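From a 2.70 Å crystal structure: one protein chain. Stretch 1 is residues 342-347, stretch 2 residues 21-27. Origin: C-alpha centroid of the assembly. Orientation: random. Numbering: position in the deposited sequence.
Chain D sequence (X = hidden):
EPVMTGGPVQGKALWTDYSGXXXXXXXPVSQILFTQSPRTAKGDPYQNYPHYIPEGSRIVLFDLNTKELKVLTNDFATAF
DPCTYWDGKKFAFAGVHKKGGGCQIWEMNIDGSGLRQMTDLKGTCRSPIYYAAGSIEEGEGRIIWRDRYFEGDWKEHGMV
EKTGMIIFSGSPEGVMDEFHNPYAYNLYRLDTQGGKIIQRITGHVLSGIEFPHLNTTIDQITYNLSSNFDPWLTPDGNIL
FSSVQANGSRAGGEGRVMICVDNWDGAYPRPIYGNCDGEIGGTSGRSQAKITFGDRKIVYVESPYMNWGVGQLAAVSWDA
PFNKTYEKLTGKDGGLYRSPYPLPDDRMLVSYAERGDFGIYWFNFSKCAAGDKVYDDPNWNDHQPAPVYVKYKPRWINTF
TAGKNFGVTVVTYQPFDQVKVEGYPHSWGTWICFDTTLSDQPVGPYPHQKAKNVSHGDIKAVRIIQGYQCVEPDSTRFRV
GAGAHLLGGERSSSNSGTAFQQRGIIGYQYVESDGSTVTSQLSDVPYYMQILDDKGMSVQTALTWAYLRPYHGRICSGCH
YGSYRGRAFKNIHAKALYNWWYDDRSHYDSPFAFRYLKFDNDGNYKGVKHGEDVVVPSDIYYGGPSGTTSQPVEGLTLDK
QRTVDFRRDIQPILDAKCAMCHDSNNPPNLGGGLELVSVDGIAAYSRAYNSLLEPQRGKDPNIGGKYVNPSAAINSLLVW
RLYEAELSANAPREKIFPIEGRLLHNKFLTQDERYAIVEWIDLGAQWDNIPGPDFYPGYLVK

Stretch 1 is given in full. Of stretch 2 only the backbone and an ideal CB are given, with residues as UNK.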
# COMPACT_ATOMS: atom_id res chain seq x y z
N PRO D 342 29.68 -10.34 -8.32
CA PRO D 342 30.43 -9.30 -9.04
C PRO D 342 31.94 -9.53 -9.00
O PRO D 342 32.46 -10.02 -8.00
CB PRO D 342 30.06 -8.01 -8.30
CG PRO D 342 28.87 -8.35 -7.46
CD PRO D 342 29.00 -9.79 -7.13
N LEU D 343 32.63 -9.17 -10.08
CA LEU D 343 34.08 -9.27 -10.14
C LEU D 343 34.71 -7.88 -10.25
O LEU D 343 34.10 -6.96 -10.78
CB LEU D 343 34.52 -10.13 -11.32
CG LEU D 343 34.42 -11.65 -11.20
CD1 LEU D 343 34.93 -12.33 -12.46
CD2 LEU D 343 35.20 -12.14 -9.98
N PRO D 344 35.94 -7.73 -9.73
CA PRO D 344 36.73 -6.50 -9.86
C PRO D 344 37.00 -6.10 -11.31
O PRO D 344 37.41 -4.98 -11.58
CB PRO D 344 38.03 -6.84 -9.13
CG PRO D 344 37.64 -7.87 -8.14
CD PRO D 344 36.58 -8.70 -8.82
N ASP D 345 36.77 -7.04 -12.23
CA ASP D 345 36.96 -6.80 -13.65
C ASP D 345 35.70 -6.20 -14.27
O ASP D 345 35.60 -6.06 -15.49
CB ASP D 345 37.32 -8.10 -14.37
CG ASP D 345 38.44 -8.86 -13.69
OD1 ASP D 345 39.32 -8.20 -13.10
OD2 ASP D 345 38.44 -10.10 -13.75
N ASP D 346 34.75 -5.88 -13.40
CA ASP D 346 33.42 -5.40 -13.78
C ASP D 346 32.63 -6.49 -14.51
O ASP D 346 31.74 -6.19 -15.30
CB ASP D 346 33.51 -4.14 -14.65
CG ASP D 346 34.15 -2.98 -13.92
OD1 ASP D 346 34.10 -2.96 -12.67
OD2 ASP D 346 34.70 -2.08 -14.59
N ARG D 347 32.97 -7.74 -14.22
CA ARG D 347 32.17 -8.86 -14.69
C ARG D 347 31.35 -9.39 -13.52
O ARG D 347 31.51 -8.95 -12.39
CB ARG D 347 33.04 -9.96 -15.28
CG ARG D 347 33.90 -9.51 -16.45
CD ARG D 347 34.67 -10.68 -17.05
NE ARG D 347 35.64 -11.24 -16.11
CZ ARG D 347 36.37 -12.32 -16.35
NH1 ARG D 347 36.25 -12.97 -17.50
NH2 ARG D 347 37.23 -12.76 -15.43
N UNK D 21 41.83 -0.93 -5.23
CA UNK D 21 42.90 -1.90 -5.03
C UNK D 21 42.47 -3.29 -5.48
O UNK D 21 43.28 -4.05 -6.01
CB UNK D 21 43.32 -1.93 -3.56
N UNK D 22 41.20 -3.61 -5.27
CA UNK D 22 40.67 -4.93 -5.60
C UNK D 22 40.77 -5.25 -7.09
O UNK D 22 40.85 -6.41 -7.48
CB UNK D 22 39.21 -5.03 -5.15
N UNK D 23 40.79 -4.21 -7.92
CA UNK D 23 40.88 -4.39 -9.36
C UNK D 23 42.29 -4.84 -9.77
O UNK D 23 42.45 -5.64 -10.69
CB UNK D 23 40.50 -3.09 -10.08
N UNK D 24 43.29 -4.31 -9.08
CA UNK D 24 44.69 -4.66 -9.32
C UNK D 24 45.12 -5.96 -8.64
O UNK D 24 45.87 -6.75 -9.22
CB UNK D 24 45.59 -3.52 -8.84
N UNK D 25 44.65 -6.17 -7.42
CA UNK D 25 45.13 -7.27 -6.59
C UNK D 25 44.45 -8.59 -6.94
O UNK D 25 44.86 -9.65 -6.49
CB UNK D 25 44.91 -6.95 -5.11
N UNK D 26 43.39 -8.51 -7.75
CA UNK D 26 42.62 -9.68 -8.13
C UNK D 26 43.45 -10.76 -8.81
O UNK D 26 43.64 -11.85 -8.26
CB UNK D 26 41.48 -9.26 -9.06
N UNK D 27 43.95 -10.46 -10.00
CA UNK D 27 44.67 -11.44 -10.79
C UNK D 27 43.73 -12.21 -11.70
O UNK D 27 42.51 -12.10 -11.55
CB UNK D 27 45.43 -12.40 -9.88

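Stretch 1 presents a type I beta turn from Leu-343 to Asp-346, closed by Asp-346 N to Leu-343 O at 2.9 Å. Pro-344 faces stretch 2, and its carbonyl O and the two aspartates supply acceptors.

Position 21 is helical. Its ideal CB has nothing of stretch 1 within 5.5 Å, so stretch 1 sets no requirement. The residue is Met-21, which makes no contact here.

At position 22, CA-to-CB points sideways, and the ideal CB lies 4.4 Å from Pro-344 CG. Stretch 1 asks little here; alanine, serine or threonine would fit beside the ring, and others are not excluded. It is Ser-22. Its CB packs against the proline ring, while its OG is hydrogen-bonded elsewhere in the structure. The closest contact uses the backbone: Ser-22 O is 3.3 Å from Pro-344 CB.

Position 23 is the point of closest backbone approach, with its CA 4.7 Å from the CA of Pro-344. CA-to-CB points sideways, and the ideal CB is 3.9 Å from Pro-344 O. That carbonyl is an acceptor, and the carboxylate of Asp-346 adds negative charge. A long donor suits both, so lysine or arginine is likely; glutamine could serve the carbonyl alone. The residue is Lys-23. The end of the side chain comes nearer to the turn than CA-to-CB suggests. Lys-23 NZ donates a hydrogen bond to Pro-344 O at 2.7 Å and forms a salt bridge with Asp-346 OD1 at 3.2 Å. One ammonium thus holds two neighboring parts of the turn.

At position 24, CA-to-CB points away from stretch 1. Many residues would fit, polar ones included. It is Glu-24, which does not touch stretch 1.

Position 25 is also beyond reach of stretch 1, which leaves the choice open. It is Val-25, and Val-25 N donates a backbone hydrogen bond to Met-21 O at 2.9 Å.

Position 26 points toward stretch 1. Its ideal CB is 4.2 Å from Pro-344 CG and 4.7 Å from Asp-345 OD1. A chain with a donor at its end would suit, such as glutamine, lysine or arginine. It is Gln-26, with chi1 and chi2 both t. Gln-26 NE2 gives a weak hydrogen bond to Asp-345 OD1 at 2.5 Å, with an angle of 122°. Gln-26 OE1 lies 3.2 Å from Pro-344 CD. It is also 2.9 Å from Asp-345 OD2, but both are acceptors and no hydrogen bond joins them.

Position 27 leaves helical angles with phi 90° and psi 169°. An ideal CB would jam against the preceding carbonyl O, which calls for glycine. It is Gly-27.

Stretch 2 21-27: MSKEVQG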
# COMPACT_ATOMS: atom_id res chain seq x y z
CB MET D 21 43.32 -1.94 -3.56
CG MET D 21 43.98 -0.66 -3.06
SD MET D 21 45.58 -0.32 -3.81
CE MET D 21 46.57 -1.64 -3.11
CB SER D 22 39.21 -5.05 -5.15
OG SER D 22 39.10 -4.95 -3.74
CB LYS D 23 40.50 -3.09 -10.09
CG LYS D 23 39.08 -2.62 -9.80
CD LYS D 23 38.74 -1.34 -10.53
CE LYS D 23 38.43 -1.60 -12.00
NZ LYS D 23 37.19 -2.40 -12.16
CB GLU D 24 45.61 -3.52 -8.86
CG GLU D 24 45.36 -2.20 -9.58
CD GLU D 24 45.93 -1.00 -8.84
OE1 GLU D 24 46.27 -1.14 -7.64
OE2 GLU D 24 46.05 0.08 -9.46
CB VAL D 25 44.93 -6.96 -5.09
CG1 VAL D 25 43.49 -7.24 -4.68
CG2 VAL D 25 45.91 -7.77 -4.24
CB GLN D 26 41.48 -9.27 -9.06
CG GLN D 26 40.63 -10.44 -9.53
CD GLN D 26 39.90 -10.14 -10.82
OE1 GLN D 26 38.67 -10.11 -10.87
NE2 GLN D 26 40.67 -9.93 -11.89
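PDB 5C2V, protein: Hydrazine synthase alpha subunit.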